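Uncharacterized protein Cgl0159 (Corynebacterium glutamicum, PDB 3FOK) is of unknown function but belongs to the Cgl0159-like family, whose domain has a TIM-barrel fold. Local coordinates at residues A[122-127]-A[148-153]. Sequence-based numbering, arbitrary orientation.
Sequences SFEMDD and LVRINL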
loop_
_atom_site.group_PDB
_atom_site.type_symbol
_atom_site.label_atom_id
_atom_site.label_comp_id
_atom_site.label_asym_id
_atom_site.label_seq_id
_atom_site.Cartn_x
_atom_site.Cartn_y
_atom_site.Cartn_z
ATOM N N SER A 122 -16.397 -14.936 1.093
ATOM C CA SER A 122 -15.784 -15.257 -0.188
ATOM C C SER A 122 -14.303 -14.918 -0.066
ATOM O O SER A 122 -13.469 -15.411 -0.822
ATOM C CB SER A 122 -16.414 -14.423 -1.305
ATOM O OG SER A 122 -16.176 -13.042 -1.105
ATOM N N PHE A 123 -13.994 -14.078 0.916
ATOM C CA PHE A 123 -12.635 -13.634 1.165
ATOM C C PHE A 123 -12.006 -14.228 2.420
ATOM O O PHE A 123 -11.062 -13.644 2.955
ATOM C CB PHE A 123 -12.626 -12.104 1.286
ATOM C CG PHE A 123 -13.532 -11.571 2.377
ATOM C CD1 PHE A 123 -13.122 -11.572 3.710
ATOM C CD2 PHE A 123 -14.803 -11.092 2.071
ATOM C CE1 PHE A 123 -13.969 -11.105 4.724
ATOM C CE2 PHE A 123 -15.653 -10.623 3.072
ATOM C CZ PHE A 123 -15.237 -10.631 4.398
ATOM N N GLU A 124 -12.481 -15.377 2.904
ATOM C CA GLU A 124 -11.882 -15.875 4.139
ATOM C C GLU A 124 -10.461 -16.420 4.056
ATOM O O GLU A 124 -9.869 -16.747 5.082
ATOM C CB GLU A 124 -12.815 -16.861 4.876
ATOM C CG GLU A 124 -12.902 -18.296 4.402
ATOM C CD GLU A 124 -13.773 -19.129 5.346
ATOM O OE1 GLU A 124 -13.352 -19.369 6.501
ATOM O OE2 GLU A 124 -14.888 -19.525 4.941
HETATM N N MSE A 125 -9.898 -16.511 2.855
HETATM C CA MSE A 125 -8.518 -16.964 2.742
HETATM C C MSE A 125 -7.621 -15.739 2.939
HETATM O O MSE A 125 -6.426 -15.861 3.204
HETATM C CB MSE A 125 -8.245 -17.609 1.380
HETATM C CG MSE A 125 -8.869 -18.986 1.208
HETATM SE SE MSE A 125 -8.682 -20.124 2.769
HETATM C CE MSE A 125 -6.743 -20.189 2.889
ATOM N N ASP A 126 -8.223 -14.559 2.808
ATOM C CA ASP A 126 -7.531 -13.284 2.985
ATOM C C ASP A 126 -7.728 -12.891 4.451
ATOM O O ASP A 126 -8.378 -11.898 4.769
ATOM C CB ASP A 126 -8.140 -12.244 2.033
ATOM C CG ASP A 126 -7.545 -10.862 2.203
ATOM O OD1 ASP A 126 -6.360 -10.748 2.579
ATOM O OD2 ASP A 126 -8.268 -9.883 1.937
ATOM N N ASP A 127 -7.146 -13.702 5.330
ATOM C CA ASP A 127 -7.232 -13.555 6.783
ATOM C C ASP A 127 -6.417 -12.390 7.343
ATOM O O ASP A 127 -5.358 -12.595 7.940
ATOM C CB ASP A 127 -6.754 -14.849 7.443
ATOM C CG ASP A 127 -7.595 -15.242 8.636
ATOM O OD1 ASP A 127 -8.069 -14.340 9.361
ATOM O OD2 ASP A 127 -7.773 -16.459 8.854
ATOM N N LEU A 148 -3.578 -17.543 12.751
ATOM C CA LEU A 148 -4.199 -18.610 11.980
ATOM C C LEU A 148 -3.601 -18.458 10.579
ATOM O O LEU A 148 -3.744 -17.414 9.951
ATOM C CB LEU A 148 -5.717 -18.425 11.912
ATOM C CG LEU A 148 -6.598 -19.663 11.685
ATOM C CD1 LEU A 148 -7.834 -19.246 10.901
ATOM C CD2 LEU A 148 -5.849 -20.746 10.932
ATOM N N VAL A 149 -2.922 -19.491 10.097
ATOM C CA VAL A 149 -2.311 -19.433 8.776
ATOM C C VAL A 149 -2.831 -20.534 7.866
ATOM O O VAL A 149 -2.205 -21.581 7.723
ATOM C CB VAL A 149 -0.773 -19.568 8.853
ATOM C CG1 VAL A 149 -0.153 -19.194 7.512
ATOM C CG2 VAL A 149 -0.221 -18.682 9.960
ATOM N N ARG A 150 -3.983 -20.297 7.254
ATOM C CA ARG A 150 -4.554 -21.269 6.339
ATOM C C ARG A 150 -3.971 -21.004 4.964
ATOM O O ARG A 150 -3.999 -19.880 4.468
ATOM C CB ARG A 150 -6.078 -21.162 6.325
ATOM C CG ARG A 150 -6.725 -21.787 7.550
ATOM C CD ARG A 150 -8.205 -21.503 7.593
ATOM N NE ARG A 150 -8.451 -20.077 7.753
ATOM C CZ ARG A 150 -9.651 -19.514 7.707
ATOM N NH1 ARG A 150 -10.726 -20.262 7.503
ATOM N NH2 ARG A 150 -9.772 -18.204 7.861
ATOM N N ILE A 151 -3.432 -22.053 4.359
ATOM C CA ILE A 151 -2.794 -21.954 3.059
ATOM C C ILE A 151 -3.608 -22.620 1.956
ATOM O O ILE A 151 -3.642 -23.848 1.846
ATOM C CB ILE A 151 -1.388 -22.589 3.125
ATOM C CG1 ILE A 151 -0.583 -21.913 4.240
ATOM C CG2 ILE A 151 -0.692 -22.478 1.784
ATOM C CD1 ILE A 151 0.739 -22.574 4.556
ATOM N N ASN A 152 -4.260 -21.800 1.137
ATOM C CA ASN A 152 -5.073 -22.305 0.037
ATOM C C ASN A 152 -4.367 -22.003 -1.280
ATOM O O ASN A 152 -4.383 -20.871 -1.763
ATOM C CB ASN A 152 -6.455 -21.651 0.072
ATOM C CG ASN A 152 -7.438 -22.300 -0.876
ATOM O OD1 ASN A 152 -8.634 -22.383 -0.580
ATOM N ND2 ASN A 152 -6.949 -22.749 -2.029
ATOM N N LEU A 153 -3.757 -23.033 -1.856
ATOM C CA LEU A 153 -3.011 -22.904 -3.102
ATOM C C LEU A 153 -3.750 -22.326 -4.304
ATOM O O LEU A 153 -3.125 -21.778 -5.205
ATOM C CB LEU A 153 -2.416 -24.257 -3.483
ATOM C CG LEU A 153 -1.390 -24.819 -2.497
ATOM C CD1 LEU A 153 -0.858 -26.147 -3.010
ATOM C CD2 LEU A 153 -0.251 -23.823 -2.320
HETATM O O HOH W 1 -5.092 -17.611 5.597
HETATM O O HOH W 2 -5.966 -18.339 8.018
#
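The single guanidinium of Arg150 is held by two carboxylates from the facing loop, each taking a different terminal nitrogen. Arg150 NH1 donates to Glu124 OE1 at 2.9 Å (N-H...O angle 152°), and NH2 to Asp127 OD2 at 2.8 Å. Both acceptors lie near the guanidinium plane, yet each carboxylate is met from above its own plane, so neither makes a flat, two-pronged pair. A bend at chi3 (-65°) turns the arginine head toward the loop. Its NE reaches water 2 at 3.0 Å; this water also accepts from Arg150 N and lies within hydrogen-bonding distance (2.7 Å) of Asp127 OD2. Water 1 lies between the carbonyl oxygens of Met125 and Arg150, nearer the latter (2.8 Å to Arg150 O). Selenomethionine Met125, bent at chi2 and chi3, folds its CE against Arg150 CB at 3.6 Å and lays SE across Asn152 CB. Glu124 OE1 has a second salt bridge, to Arg54, whose charge lies close to Arg150; the shared Glu124 carboxylate probably offsets this repulsion, with Asp127 adding charge on the Arg150 side. Gly117 binds both Asp127 OD1 and Arg150 NH2 through its backbone, helping fix their rotation. The βα loop after strand 108-112, with its type I turn from Phe123 to Asp126, is thus fastened by a buried salt-bridge network to the C-terminal end of adjacent parallel strand 144-151, the loop-bearing end of the TIM barrel.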